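Local coordinates for protein glycoside hydrolase family 81 (Clostridium thermocellum, PDB 6FOP) that probably hydrolyses beta-1,3-glucans such as laminarin as a family 81 glycoside hydrolase of the cellulosome, at residues 451-456 against 466-471. Sequence-based numbering, arbitrary orientation.
Sequences IKDIAN and FLRNFD. With CA (calcium ion), chain B.
Arg468 reaches Asp453 at two points, one backbone and one side chain. Its NE donates to the backbone Asp453 O (2.8 Å, N-H...O 149°), which lies near the edge of the guanidinium. The salt bridge from NH2 to Asp453 OD1 spans 3.0 Å but is weak as a hydrogen bond, bent to 122°, with the carboxylate and guanidinium planes inclined to each other. Arg468 CG stands anti to its backbone N, and a bend at chi3 places NE beside Asp453 O. Gly398 O also accepts from NH2, while Asp453 OD2 is hydrogen-bonded to His416 ND1, and OD1 also to Thr399 OG1 and Leu400 N.

Backbone hydrogen bonds join the C-terminal part of helix 440-455 and Asn456 to the calcium-binding loop of the family 81 C-terminal domain: Asn469 N to Ile454 O (3.2 Å, N-H...O 164°) and Leu467 N to Asn456 O (2.9 Å), the latter on a lone pair. Water 1 links Lys452 O to Asn456 N and Arg468 N; water 2 joins Ile454 O to Phe470 N.

Leu467 O (2.3 Å from the calcium), Arg468 O and Phe470 O, with four waters, form the seven-coordinate calcium site.

Apolar contact is slight: Leu467 CD2 approaches Ala455 CB at 4.4 Å. Phe466 CD1 comes within 3.4 Å of Asn456 O, which meets the ring obliquely.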
ATOM      1  N   ILE A 451     -10.417   7.839   8.412  1.00 13.80           N
ATOM      2  CA  ILE A 451      -9.642   6.613   8.592  1.00 13.61           C
ATOM      3  C   ILE A 451     -10.356   5.428   7.912  1.00 14.22           C
ATOM      4  O   ILE A 451      -9.720   4.655   7.183  1.00 14.30           O
ATOM      5  CB  ILE A 451      -9.366   6.282  10.077  1.00 13.79           C
ATOM      6  CG1 ILE A 451      -8.585   7.437  10.737  1.00 14.70           C
ATOM      7  CG2 ILE A 451      -8.606   4.946  10.199  1.00 15.30           C
ATOM      8  CD1 ILE A 451      -8.336   7.248  12.216  1.00 16.06           C
ATOM      9  N   LYS A 452     -11.663   5.315   8.126  1.00 14.29           N
ATOM     10  CA  LYS A 452     -12.432   4.227   7.538  1.00 14.01           C
ATOM     11  C   LYS A 452     -12.496   4.323   6.035  1.00 13.85           C
ATOM     12  O   LYS A 452     -12.500   3.280   5.357  1.00 14.83           O
ATOM     13  CB  LYS A 452     -13.846   4.099   8.140  1.00 15.67           C
ATOM     14  CG  LYS A 452     -13.845   3.575   9.545  1.00 17.58           C
ATOM     15  CD  LYS A 452     -15.245   3.582  10.139  1.00 20.03           C
ATOM     16  CE  LYS A 452     -15.328   2.722  11.384  1.00 21.47           C
ATOM     17  NZ  LYS A 452     -15.400   1.285  11.042  1.00 22.66           N
ATOM     18  N   ASP A 453     -12.554   5.517   5.455  1.00 14.41           N
ATOM     19  CA  ASP A 453     -12.552   5.578   4.014  1.00 14.21           C
ATOM     20  C   ASP A 453     -11.277   4.956   3.423  1.00 14.03           C
ATOM     21  O   ASP A 453     -11.360   4.237   2.430  1.00 15.31           O
ATOM     22  CB  ASP A 453     -12.712   7.007   3.491  1.00 14.59           C
ATOM     23  CG  ASP A 453     -12.754   7.054   1.974  1.00 14.89           C
ATOM     24  OD1 ASP A 453     -13.790   6.624   1.382  1.00 15.49           O
ATOM     25  OD2 ASP A 453     -11.748   7.487   1.378  1.00 14.84           O
ATOM     26  N   ILE A 454     -10.105   5.218   4.025  1.00 13.30           N
ATOM     27  CA  ILE A 454      -8.850   4.759   3.436  1.00 12.94           C
ATOM     28  C   ILE A 454      -8.345   3.433   3.974  1.00 12.28           C
ATOM     29  O   ILE A 454      -7.581   2.756   3.284  1.00 13.01           O
ATOM     30  CB  ILE A 454      -7.743   5.815   3.555  1.00 12.82           C
ATOM     31  CG1 ILE A 454      -7.301   6.070   5.018  1.00 13.07           C
ATOM     32  CG2 ILE A 454      -8.208   7.093   2.851  1.00 14.48           C
ATOM     33  CD1 ILE A 454      -6.129   7.036   5.135  1.00 13.22           C
ATOM     34  N   ALA A 455      -8.813   3.039   5.153  1.00 12.99           N
ATOM     35  CA  ALA A 455      -8.224   1.950   5.937  1.00 12.70           C
ATOM     36  C   ALA A 455      -9.229   1.370   6.947  1.00 13.51           C
ATOM     37  O   ALA A 455      -8.890   1.103   8.079  1.00 14.30           O
ATOM     38  CB  ALA A 455      -6.951   2.411   6.622  1.00 14.65           C
ATOM     39  N   ASN A 456     -10.455   1.105   6.483  1.00 13.76           N
ATOM     40  CA  ASN A 456     -11.458   0.506   7.365  1.00 14.12           C
ATOM     41  C   ASN A 456     -10.954  -0.887   7.821  1.00 13.94           C
ATOM     42  O   ASN A 456     -10.582  -1.725   6.992  1.00 14.63           O
ATOM     43  CB  ASN A 456     -12.805   0.383   6.673  1.00 15.36           C
ATOM     44  CG  ASN A 456     -13.892  -0.150   7.582  1.00 16.72           C
ATOM     45  OD1 ASN A 456     -13.794  -0.103   8.814  1.00 16.64           O
ATOM     46  ND2 ASN A 456     -14.913  -0.729   6.971  1.00 19.36           N
ATOM     47  N   PHE A 466     -13.086  -2.948   3.151  1.00 14.66           N
ATOM     48  CA  PHE A 466     -11.978  -3.311   4.030  1.00 14.67           C
ATOM     49  C   PHE A 466     -10.660  -2.835   3.437  1.00 13.99           C
ATOM     50  O   PHE A 466     -10.336  -3.169   2.301  1.00 14.03           O
ATOM     51  CB  PHE A 466     -11.950  -4.822   4.223  1.00 14.84           C
ATOM     52  CG  PHE A 466     -10.925  -5.304   5.205  1.00 14.80           C
ATOM     53  CD1 PHE A 466     -11.095  -5.107   6.565  1.00 15.67           C
ATOM     54  CD2 PHE A 466      -9.838  -6.037   4.779  1.00 13.83           C
ATOM     55  CE1 PHE A 466     -10.153  -5.578   7.447  1.00 15.96           C
ATOM     56  CE2 PHE A 466      -8.901  -6.521   5.667  1.00 14.86           C
ATOM     57  CZ  PHE A 466      -9.070  -6.291   6.999  1.00 16.23           C
ATOM     58  N   LEU A 467      -9.918  -2.027   4.186  1.00 12.95           N
ATOM     59  CA  LEU A 467      -8.573  -1.578   3.799  1.00 12.91           C
ATOM     60  C   LEU A 467      -8.471  -1.107   2.360  1.00 12.65           C
ATOM     61  O   LEU A 467      -7.750  -1.703   1.525  1.00 13.08           O
ATOM     62  CB  LEU A 467      -7.538  -2.673   4.096  1.00 12.98           C
ATOM     63  CG  LEU A 467      -7.356  -3.156   5.525  1.00 14.00           C
ATOM     64  CD1 LEU A 467      -6.241  -4.189   5.584  1.00 14.60           C
ATOM     65  CD2 LEU A 467      -7.089  -1.993   6.495  1.00 14.27           C
ATOM     66  N   ARG A 468      -9.157  -0.014   2.060  1.00 12.06           N
ATOM     67  CA  ARG A 468      -9.202   0.460   0.683  1.00 12.79           C
ATOM     68  C   ARG A 468      -7.850   0.547   0.003  1.00 12.09           C
ATOM     69  O   ARG A 468      -7.531  -0.249  -0.900  1.00 12.80           O
ATOM     70  CB  ARG A 468      -9.948   1.791   0.541  1.00 13.62           C
ATOM     71  CG  ARG A 468     -10.167   2.208  -0.905  1.00 14.15           C
ATOM     72  CD  ARG A 468     -10.608   3.649  -1.067  1.00 13.90           C
ATOM     73  NE  ARG A 468     -11.794   3.929  -0.272  1.00 13.71           N
ATOM     74  CZ  ARG A 468     -13.046   3.634  -0.624  1.00 14.43           C
ATOM     75  NH1 ARG A 468     -13.333   3.034  -1.790  1.00 15.18           N
ATOM     76  NH2 ARG A 468     -14.037   3.897   0.213  1.00 14.36           N
ATOM     77  N   ASN A 469      -7.011   1.515   0.400  1.00 12.43           N
ATOM     78  CA  ASN A 469      -5.794   1.735  -0.381  1.00 12.73           C
ATOM     79  C   ASN A 469      -4.699   0.684  -0.194  1.00 12.14           C
ATOM     80  O   ASN A 469      -3.922   0.431  -1.130  1.00 13.36           O
ATOM     81  CB  ASN A 469      -5.260   3.131  -0.168  1.00 13.26           C
ATOM     82  CG  ASN A 469      -6.204   4.165  -0.726  1.00 13.47           C
ATOM     83  OD1 ASN A 469      -7.091   4.636   0.006  1.00 15.69           O
ATOM     84  ND2 ASN A 469      -6.076   4.494  -1.992  1.00 13.97           N
ATOM     85  N   PHE A 470      -4.663   0.027   0.964  1.00 12.23           N
ATOM     86  CA  PHE A 470      -3.600  -0.917   1.259  1.00 12.26           C
ATOM     87  C   PHE A 470      -3.892  -2.260   0.609  1.00 12.12           C
ATOM     88  O   PHE A 470      -5.031  -2.742   0.722  1.00 12.15           O
ATOM     89  CB  PHE A 470      -3.429  -1.095   2.749  1.00 12.29           C
ATOM     90  CG  PHE A 470      -2.177  -1.834   3.124  1.00 11.97           C
ATOM     91  CD1 PHE A 470      -0.923  -1.225   2.941  1.00 12.16           C
ATOM     92  CD2 PHE A 470      -2.218  -3.078   3.700  1.00 13.01           C
ATOM     93  CE1 PHE A 470       0.242  -1.884   3.296  1.00 13.31           C
ATOM     94  CE2 PHE A 470      -1.051  -3.726   4.068  1.00 13.62           C
ATOM     95  CZ  PHE A 470       0.182  -3.123   3.861  1.00 13.27           C
ATOM     96  N   ASP A 471      -2.884  -2.892   0.007  1.00 11.99           N
ATOM     97  CA  ASP A 471      -2.973  -4.267  -0.556  1.00 11.76           C
ATOM     98  C   ASP A 471      -2.238  -5.168   0.453  1.00 11.51           C
ATOM     99  O   ASP A 471      -1.010  -5.109   0.576  1.00 12.60           O
ATOM    100  CB  ASP A 471      -2.288  -4.292  -1.904  1.00 12.26           C
ATOM    101  CG  ASP A 471      -2.307  -5.660  -2.586  1.00 13.40           C
ATOM    102  OD1 ASP A 471      -2.247  -6.678  -1.859  1.00 12.56           O
ATOM    103  OD2 ASP A 471      -2.267  -5.659  -3.846  1.00 13.07           O
TER
HETATM  104 CA    CA B 801      -7.026  -2.647  -0.473  1.00 13.06          CA
HETATM  105  O   HOH W   1     -11.193   1.345   3.610  1.00 14.08           O
HETATM  106  O   HOH W   2      -5.978   0.625   3.570  1.00 13.36           O
HETATM  107  O   HOH W   3      -8.286  -4.299   0.707  1.00 14.33           O
HETATM  108  O   HOH W   4      -5.398  -1.921  -2.118  1.00 12.77           O
HETATM  109  O   HOH W   5      -6.373  -4.664  -1.667  1.00 12.88           O
HETATM  110  O   HOH W   6      -8.907  -2.610  -1.930  1.00 13.50           O